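Local coordinates for protein HemO (Neisseria meningitidis, PDB 1J77) that binds heme through a proximal histidine and, as a member of the heme oxygenase family, probably cleaves the porphyrin ring oxidatively, at residues Y60-A63 and E64-K67; V81-D84 and L85-G89; A155-E158 and H159-L163. All coordinates share one frame; numbering follows the deposited sequence.

Contact 1: residues Y60-A63 and E64-K67; sequences YKDA and ELNK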
loop_
_atom_site.group_PDB
_atom_site.type_symbol
_atom_site.label_atom_id
_atom_site.label_comp_id
_atom_site.label_asym_id
_atom_site.label_seq_id
_atom_site.Cartn_x
_atom_site.Cartn_y
_atom_site.Cartn_z
ATOM N N TYR A 60 7.455 4.980 -8.108
ATOM C CA TYR A 60 7.546 6.295 -7.456
ATOM C C TYR A 60 8.673 7.115 -8.048
ATOM O O TYR A 60 8.587 8.340 -8.099
ATOM C CB TYR A 60 7.700 6.228 -5.916
ATOM C CG TYR A 60 6.351 6.074 -5.180
ATOM C CD1 TYR A 60 5.919 4.845 -4.689
ATOM C CD2 TYR A 60 5.543 7.168 -4.941
ATOM C CE1 TYR A 60 4.709 4.710 -4.040
ATOM C CE2 TYR A 60 4.339 7.053 -4.300
ATOM C CZ TYR A 60 3.913 5.816 -3.847
ATOM O OH TYR A 60 2.691 5.740 -3.190
ATOM N N LYS A 61 9.677 6.406 -8.565
ATOM C CA LYS A 61 10.857 7.070 -9.116
ATOM C C LYS A 61 10.812 7.156 -10.628
ATOM O O LYS A 61 11.802 7.587 -11.280
ATOM C CB LYS A 61 12.114 6.302 -8.709
ATOM C CG LYS A 61 12.456 6.357 -7.224
ATOM C CD LYS A 61 13.504 5.330 -6.790
ATOM C CE LYS A 61 13.988 5.565 -5.378
ATOM N NZ LYS A 61 14.867 4.471 -4.843
ATOM N N ASP A 62 9.733 6.706 -11.228
ATOM C CA ASP A 62 9.633 6.679 -12.695
ATOM C C ASP A 62 9.824 8.065 -13.323
ATOM O O ASP A 62 9.222 9.037 -12.915
ATOM C CB ASP A 62 8.303 6.051 -13.087
ATOM C CG ASP A 62 8.172 5.858 -14.581
ATOM O OD1 ASP A 62 7.556 6.717 -15.255
ATOM O OD2 ASP A 62 8.674 4.870 -15.133
ATOM N N ALA A 63 10.727 8.186 -14.288
ATOM C CA ALA A 63 10.945 9.526 -14.843
ATOM C C ALA A 63 9.705 10.125 -15.482
ATOM O O ALA A 63 9.382 11.245 -15.227
ATOM C CB ALA A 63 12.072 9.528 -15.832
ATOM N N GLU A 64 9.007 9.365 -16.304
ATOM C CA GLU A 64 7.780 9.866 -16.938
ATOM C C GLU A 64 6.708 10.296 -15.924
ATOM O O GLU A 64 6.141 11.389 -16.013
ATOM C CB GLU A 64 7.224 8.836 -17.892
ATOM C CG GLU A 64 6.136 9.364 -18.807
ATOM C CD GLU A 64 6.193 8.738 -20.192
ATOM O OE1 GLU A 64 5.593 7.658 -20.364
ATOM O OE2 GLU A 64 6.840 9.320 -21.108
ATOM N N LEU A 65 6.442 9.462 -14.922
ATOM C CA LEU A 65 5.469 9.857 -13.936
ATOM C C LEU A 65 5.890 11.035 -13.079
ATOM O O LEU A 65 5.040 11.749 -12.602
ATOM C CB LEU A 65 5.121 8.690 -13.015
ATOM C CG LEU A 65 4.370 7.597 -13.759
ATOM C CD1 LEU A 65 4.167 6.387 -12.806
ATOM C CD2 LEU A 65 3.037 8.124 -14.282
ATOM N N ASN A 66 7.180 11.240 -12.848
ATOM C CA ASN A 66 7.632 12.389 -12.064
ATOM C C ASN A 66 7.509 13.724 -12.821
ATOM O O ASN A 66 7.602 14.788 -12.215
ATOM C CB ASN A 66 9.066 12.200 -11.569
ATOM C CG ASN A 66 9.125 11.453 -10.234
ATOM O OD1 ASN A 66 9.162 12.072 -9.146
ATOM N ND2 ASN A 66 9.185 10.122 -10.318
ATOM N N LYS A 67 7.312 13.625 -14.124
ATOM C CA LYS A 67 7.133 14.814 -14.971
ATOM C C LYS A 67 5.661 15.193 -14.983
ATOM O O LYS A 67 5.304 16.357 -15.224
ATOM C CB LYS A 67 7.604 14.521 -16.394
ATOM C CG LYS A 67 9.114 14.579 -16.587
ATOM C CD LYS A 67 9.699 15.919 -16.142
ATOM C CE LYS A 67 11.171 16.029 -16.530
ATOM N NZ LYS A 67 11.899 16.958 -15.591
#
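The chain turns sharply between D62 and L65, whose CA atoms lie 5.4 Å apart, as it passes from the end of helix 39-60 into the short helix 63-68. The side chain of N66 folds back across the turn and uses ND2 as a double donor. N66 ND2 donates to Y60 O at 2.9 Å, and that oxygen lies close to the amide plane. N66 ND2 also donates to D62 O at 2.8 Å, nearly straight, with an N-H...O angle of 173°. D62 O is gripped twice by the same residue, since the backbone N66 N also donates to it at 3.0 Å. The two nitrogens come from opposite faces of the D62 carbonyl plane. With both amide hydrogens used and N66 OD1 taking the backbone N-H of E73, the amide is fixed in its rotation. D62 stands at the N-cap of helix 63-68. Its CG lies anti to its own backbone N (chi1 -174°), which carries the carboxylate over the first turn. There D62 OD1 accepts from L65 N at 3.0 Å through its anti lone pair. D62 OD1 also lies 3.6 Å from L65 CG, so the leucine packs beside the capping group. The bonds from N66 N and K67 N to A63 O are weak, and the helix here is weakly bonded. The Y60 side chain leaves the backbone away from the turn. Its ring packs on L111 and A114 of helix 104-119, and its hydroxyl is hydrogen-bonded to E115. K61 reaches back to D57 in a salt bridge.

Contact 2: residues V81-D84 and L85-G89; sequences VTQD and LKDLG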
loop_
_atom_site.group_PDB
_atom_site.type_symbol
_atom_site.label_atom_id
_atom_site.label_comp_id
_atom_site.label_asym_id
_atom_site.label_seq_id
_atom_site.Cartn_x
_atom_site.Cartn_y
_atom_site.Cartn_z
ATOM N N VAL A 81 9.445 2.277 6.166
ATOM C CA VAL A 81 9.218 0.903 6.656
ATOM C C VAL A 81 10.534 0.216 7.019
ATOM O O VAL A 81 10.616 -0.552 7.952
ATOM C CB VAL A 81 8.536 -0.065 5.612
ATOM C CG1 VAL A 81 8.175 -1.410 6.273
ATOM C CG2 VAL A 81 7.305 0.507 5.053
ATOM N N THR A 82 11.576 0.460 6.246
ATOM C CA THR A 82 12.829 -0.184 6.511
ATOM C C THR A 82 13.442 0.351 7.825
ATOM O O THR A 82 14.097 -0.386 8.553
ATOM C CB THR A 82 13.787 0.078 5.342
ATOM O OG1 THR A 82 13.336 -0.617 4.166
ATOM C CG2 THR A 82 15.112 -0.504 5.649
ATOM N N GLN A 83 13.250 1.634 8.096
ATOM C CA GLN A 83 13.706 2.218 9.365
ATOM C C GLN A 83 12.838 1.666 10.528
ATOM O O GLN A 83 13.315 1.428 11.642
ATOM C CB GLN A 83 13.611 3.747 9.300
ATOM C CG GLN A 83 14.045 4.439 10.585
ATOM C CD GLN A 83 15.516 4.259 10.954
ATOM O OE1 GLN A 83 15.861 3.528 11.893
ATOM N NE2 GLN A 83 16.369 4.972 10.253
ATOM N N ASP A 84 11.552 1.449 10.282
ATOM C CA ASP A 84 10.724 0.862 11.324
ATOM C C ASP A 84 11.240 -0.515 11.690
ATOM O O ASP A 84 11.231 -0.896 12.872
ATOM C CB ASP A 84 9.274 0.749 10.835
ATOM C CG ASP A 84 8.545 2.074 10.838
ATOM O OD1 ASP A 84 8.927 2.975 11.641
ATOM O OD2 ASP A 84 7.587 2.332 10.069
ATOM N N LEU A 85 11.657 -1.296 10.690
ATOM C CA LEU A 85 12.243 -2.613 10.908
ATOM C C LEU A 85 13.482 -2.470 11.777
ATOM O O LEU A 85 13.640 -3.198 12.748
ATOM C CB LEU A 85 12.567 -3.354 9.585
ATOM C CG LEU A 85 11.430 -4.118 8.856
ATOM C CD1 LEU A 85 11.822 -4.433 7.422
ATOM C CD2 LEU A 85 11.085 -5.399 9.592
ATOM N N LYS A 86 14.353 -1.529 11.412
ATOM C CA LYS A 86 15.585 -1.250 12.196
ATOM C C LYS A 86 15.266 -0.978 13.666
ATOM O O LYS A 86 15.912 -1.551 14.572
ATOM C CB LYS A 86 16.369 -0.090 11.579
ATOM C CG LYS A 86 17.735 0.149 12.224
ATOM C CD LYS A 86 18.543 1.203 11.458
ATOM C CE LYS A 86 19.965 1.374 12.024
ATOM N NZ LYS A 86 20.692 2.519 11.372
ATOM N N ASP A 87 14.302 -0.101 13.888
ATOM C CA ASP A 87 13.848 0.246 15.220
ATOM C C ASP A 87 13.496 -1.016 15.983
ATOM O O ASP A 87 13.775 -1.128 17.194
ATOM C CB ASP A 87 12.618 1.147 15.179
ATOM C CG ASP A 87 12.866 2.473 14.548
ATOM O OD1 ASP A 87 14.060 2.928 14.460
ATOM O OD2 ASP A 87 11.908 3.165 14.121
ATOM N N LEU A 88 12.847 -1.961 15.299
ATOM C CA LEU A 88 12.411 -3.193 15.958
ATOM C C LEU A 88 13.518 -4.259 16.023
ATOM O O LEU A 88 13.279 -5.398 16.402
ATOM C CB LEU A 88 11.134 -3.735 15.307
ATOM C CG LEU A 88 9.782 -3.180 15.810
ATOM C CD1 LEU A 88 9.486 -3.691 17.177
ATOM C CD2 LEU A 88 9.720 -1.672 15.833
ATOM N N GLY A 89 14.737 -3.889 15.649
ATOM C CA GLY A 89 15.862 -4.790 15.795
ATOM C C GLY A 89 16.046 -5.739 14.646
ATOM O O GLY A 89 16.765 -6.742 14.759
#
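The side chains of D87 and Q83, one turn apart, cross at about a right angle. The carboxylate of D87 turns back over the Q83 carbonyl, and D87 CG comes to 3.1 Å from Q83 O. A first torsion of -64°, with CG beside the backbone N, puts it there. Q83 also meets K86, the two side chains running obliquely past each other. K86 CB lies 3.4 Å from Q83 O, and the rest of the lysine runs on extended. The D84 and D87 carboxylate planes are inclined by 59°, and D84 OD1 is 3.9 Å from D87 OD2. Such a pair of like charges would be costly alone. D87 has a salt bridge to R140, and D84 is hydrogen-bonded to R140 N and H141, which probably offsets the cost. These are the last turns of helix 78-87. G89, at positive phi, is the C-prime residue of a Schellman motif: G89 N bonds to K86 O at 2.8 Å, and L85 O accepts from the backbone N of the residue after G89. L88 N donates to D84 O at 3.1 Å, and L88 CD2 packs 3.4 Å from that oxygen. L85 turns to helix 39-60 and rests on L46.

Contact 3: residues A155-E158 and H159-L163; sequences AFVE and HLNAL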
loop_
_atom_site.group_PDB
_atom_site.type_symbol
_atom_site.label_atom_id
_atom_site.label_comp_id
_atom_site.label_asym_id
_atom_site.label_seq_id
_atom_site.Cartn_x
_atom_site.Cartn_y
_atom_site.Cartn_z
ATOM N N ALA A 155 -4.800 16.176 -3.567
ATOM C CA ALA A 155 -3.824 16.706 -4.539
ATOM C C ALA A 155 -3.405 15.591 -5.478
ATOM O O ALA A 155 -3.460 15.720 -6.715
ATOM C CB ALA A 155 -2.617 17.263 -3.823
ATOM N N PHE A 156 -3.038 14.454 -4.884
ATOM C CA PHE A 156 -2.612 13.329 -5.657
ATOM C C PHE A 156 -3.700 12.954 -6.640
ATOM O O PHE A 156 -3.448 12.707 -7.828
ATOM C CB PHE A 156 -2.344 12.138 -4.721
ATOM C CG PHE A 156 -1.746 10.963 -5.418
ATOM C CD1 PHE A 156 -0.410 10.987 -5.809
ATOM C CD2 PHE A 156 -2.513 9.842 -5.715
ATOM C CE1 PHE A 156 0.124 9.925 -6.455
ATOM C CE2 PHE A 156 -1.957 8.771 -6.367
ATOM C CZ PHE A 156 -0.657 8.813 -6.751
ATOM N N VAL A 157 -4.930 12.891 -6.135
ATOM C CA VAL A 157 -6.079 12.580 -6.942
ATOM C C VAL A 157 -6.208 13.510 -8.161
ATOM O O VAL A 157 -6.577 13.071 -9.241
ATOM C CB VAL A 157 -7.380 12.575 -6.108
ATOM C CG1 VAL A 157 -8.587 12.486 -7.010
ATOM C CG2 VAL A 157 -7.379 11.348 -5.194
ATOM N N GLU A 158 -5.872 14.775 -8.002
ATOM C CA GLU A 158 -5.943 15.697 -9.126
ATOM C C GLU A 158 -4.986 15.264 -10.225
ATOM O O GLU A 158 -5.372 15.130 -11.396
ATOM C CB GLU A 158 -5.618 17.110 -8.662
ATOM C CG GLU A 158 -6.623 17.687 -7.687
ATOM C CD GLU A 158 -7.936 18.110 -8.333
ATOM O OE1 GLU A 158 -8.330 17.543 -9.374
ATOM O OE2 GLU A 158 -8.604 19.019 -7.790
ATOM N N HIS A 159 -3.741 15.003 -9.827
ATOM C CA HIS A 159 -2.699 14.586 -10.765
ATOM C C HIS A 159 -3.061 13.295 -11.475
ATOM O O HIS A 159 -2.793 13.139 -12.668
ATOM C CB HIS A 159 -1.357 14.435 -10.049
ATOM C CG HIS A 159 -0.775 15.722 -9.547
ATOM N ND1 HIS A 159 -0.298 15.868 -8.261
ATOM C CD2 HIS A 159 -0.576 16.916 -10.157
ATOM C CE1 HIS A 159 0.166 17.093 -8.101
ATOM N NE2 HIS A 159 -0.003 17.756 -9.231
ATOM N N LEU A 160 -3.659 12.348 -10.745
ATOM C CA LEU A 160 -4.076 11.095 -11.359
ATOM C C LEU A 160 -5.112 11.328 -12.465
ATOM O O LEU A 160 -4.997 10.802 -13.575
ATOM C CB LEU A 160 -4.650 10.130 -10.305
ATOM C CG LEU A 160 -3.691 9.313 -9.459
ATOM C CD1 LEU A 160 -4.525 8.343 -8.609
ATOM C CD2 LEU A 160 -2.687 8.568 -10.320
ATOM N N ASN A 161 -6.142 12.107 -12.154
ATOM C CA ASN A 161 -7.177 12.422 -13.118
ATOM C C ASN A 161 -6.622 13.208 -14.311
ATOM O O ASN A 161 -7.016 12.982 -15.463
ATOM C CB ASN A 161 -8.256 13.232 -12.408
ATOM C CG ASN A 161 -9.001 12.409 -11.409
ATOM O OD1 ASN A 161 -9.371 12.888 -10.332
ATOM N ND2 ASN A 161 -9.242 11.161 -11.766
ATOM N N ALA A 162 -5.670 14.068 -14.015
ATOM C CA ALA A 162 -5.061 14.927 -15.046
ATOM C C ALA A 162 -4.142 14.172 -16.000
ATOM O O ALA A 162 -3.717 14.742 -17.011
ATOM C CB ALA A 162 -4.336 16.072 -14.410
ATOM N N LEU A 163 -3.799 12.911 -15.707
ATOM C CA LEU A 163 -3.011 12.134 -16.665
ATOM C C LEU A 163 -3.841 12.016 -17.926
ATOM O O LEU A 163 -3.321 11.758 -19.004
ATOM C CB LEU A 163 -2.656 10.731 -16.151
ATOM C CG LEU A 163 -1.846 10.701 -14.861
ATOM C CD1 LEU A 163 -1.691 9.264 -14.376
ATOM C CD2 LEU A 163 -0.480 11.403 -14.925
#
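The F156 ring meets L160 one turn further along helix 149-162. The leucine comes in obliquely, with L160 CD1 3.4 Å from F156 CE2. L160 CG is 3.6 Å from F156 CE2. F156 has its CG anti to the backbone N (chi1 -173°), which swings the ring along the helix to the leucine. Beyond the contact the ring packs on L72, and on L111 and E115 of helix 104-119. The H159 imidazole approaches A155 O obliquely, H159 ND1 being 3.5 Å from A155 O. I69 and P70 touch the imidazole from the loop after helix 63-68. N161 and V157 stand side by side; both touch A12, and N161 also F11, of helix 11-32. The backbone below is regular alpha helix. H159 N donates to A155 O at 3.2 Å and L160 N to F156 O at 2.9 Å. N161 N donates to V157 O, and A162 N to E158 O at 2.8 Å. The helix shows different chemistry on different sides. F156 and L160 form a buried apolar strip, while E158 and A162 are exposed. The side chain of L160 lies about 4 Å from that of Y112, a heme-binding residue, and the side chain of V157 about 6 Å from the heme. The apolar F156-L160 pair is consistent with packing next to the heme-binding Y112, and the firm hydrogen bonds across the contact are those of the helix backbone.

Overall arrangement
The three contacts follow one another along the chain, all within the mainly helical heme oxygenase fold. Contacts 1 and 3 are neighbours, with centres 14 Å apart and nearest atoms about 5 Å apart. They do not touch, but L72 bridges them by packing on Y60, L65 and N66 of contact 1 and on F156 of contact 3. Both also pack on L111 of helix 104-119, which carries the heme-binding Y112. Contact 2 stands apart, its centre 27 Å from that of contact 1 and 32 Å from that of contact 3. The side chain of V157 in contact 3 is about 6 Å from the heme, that of Y60 in contact 1 about 9 Å and that of V81 in contact 2 about 11 Å.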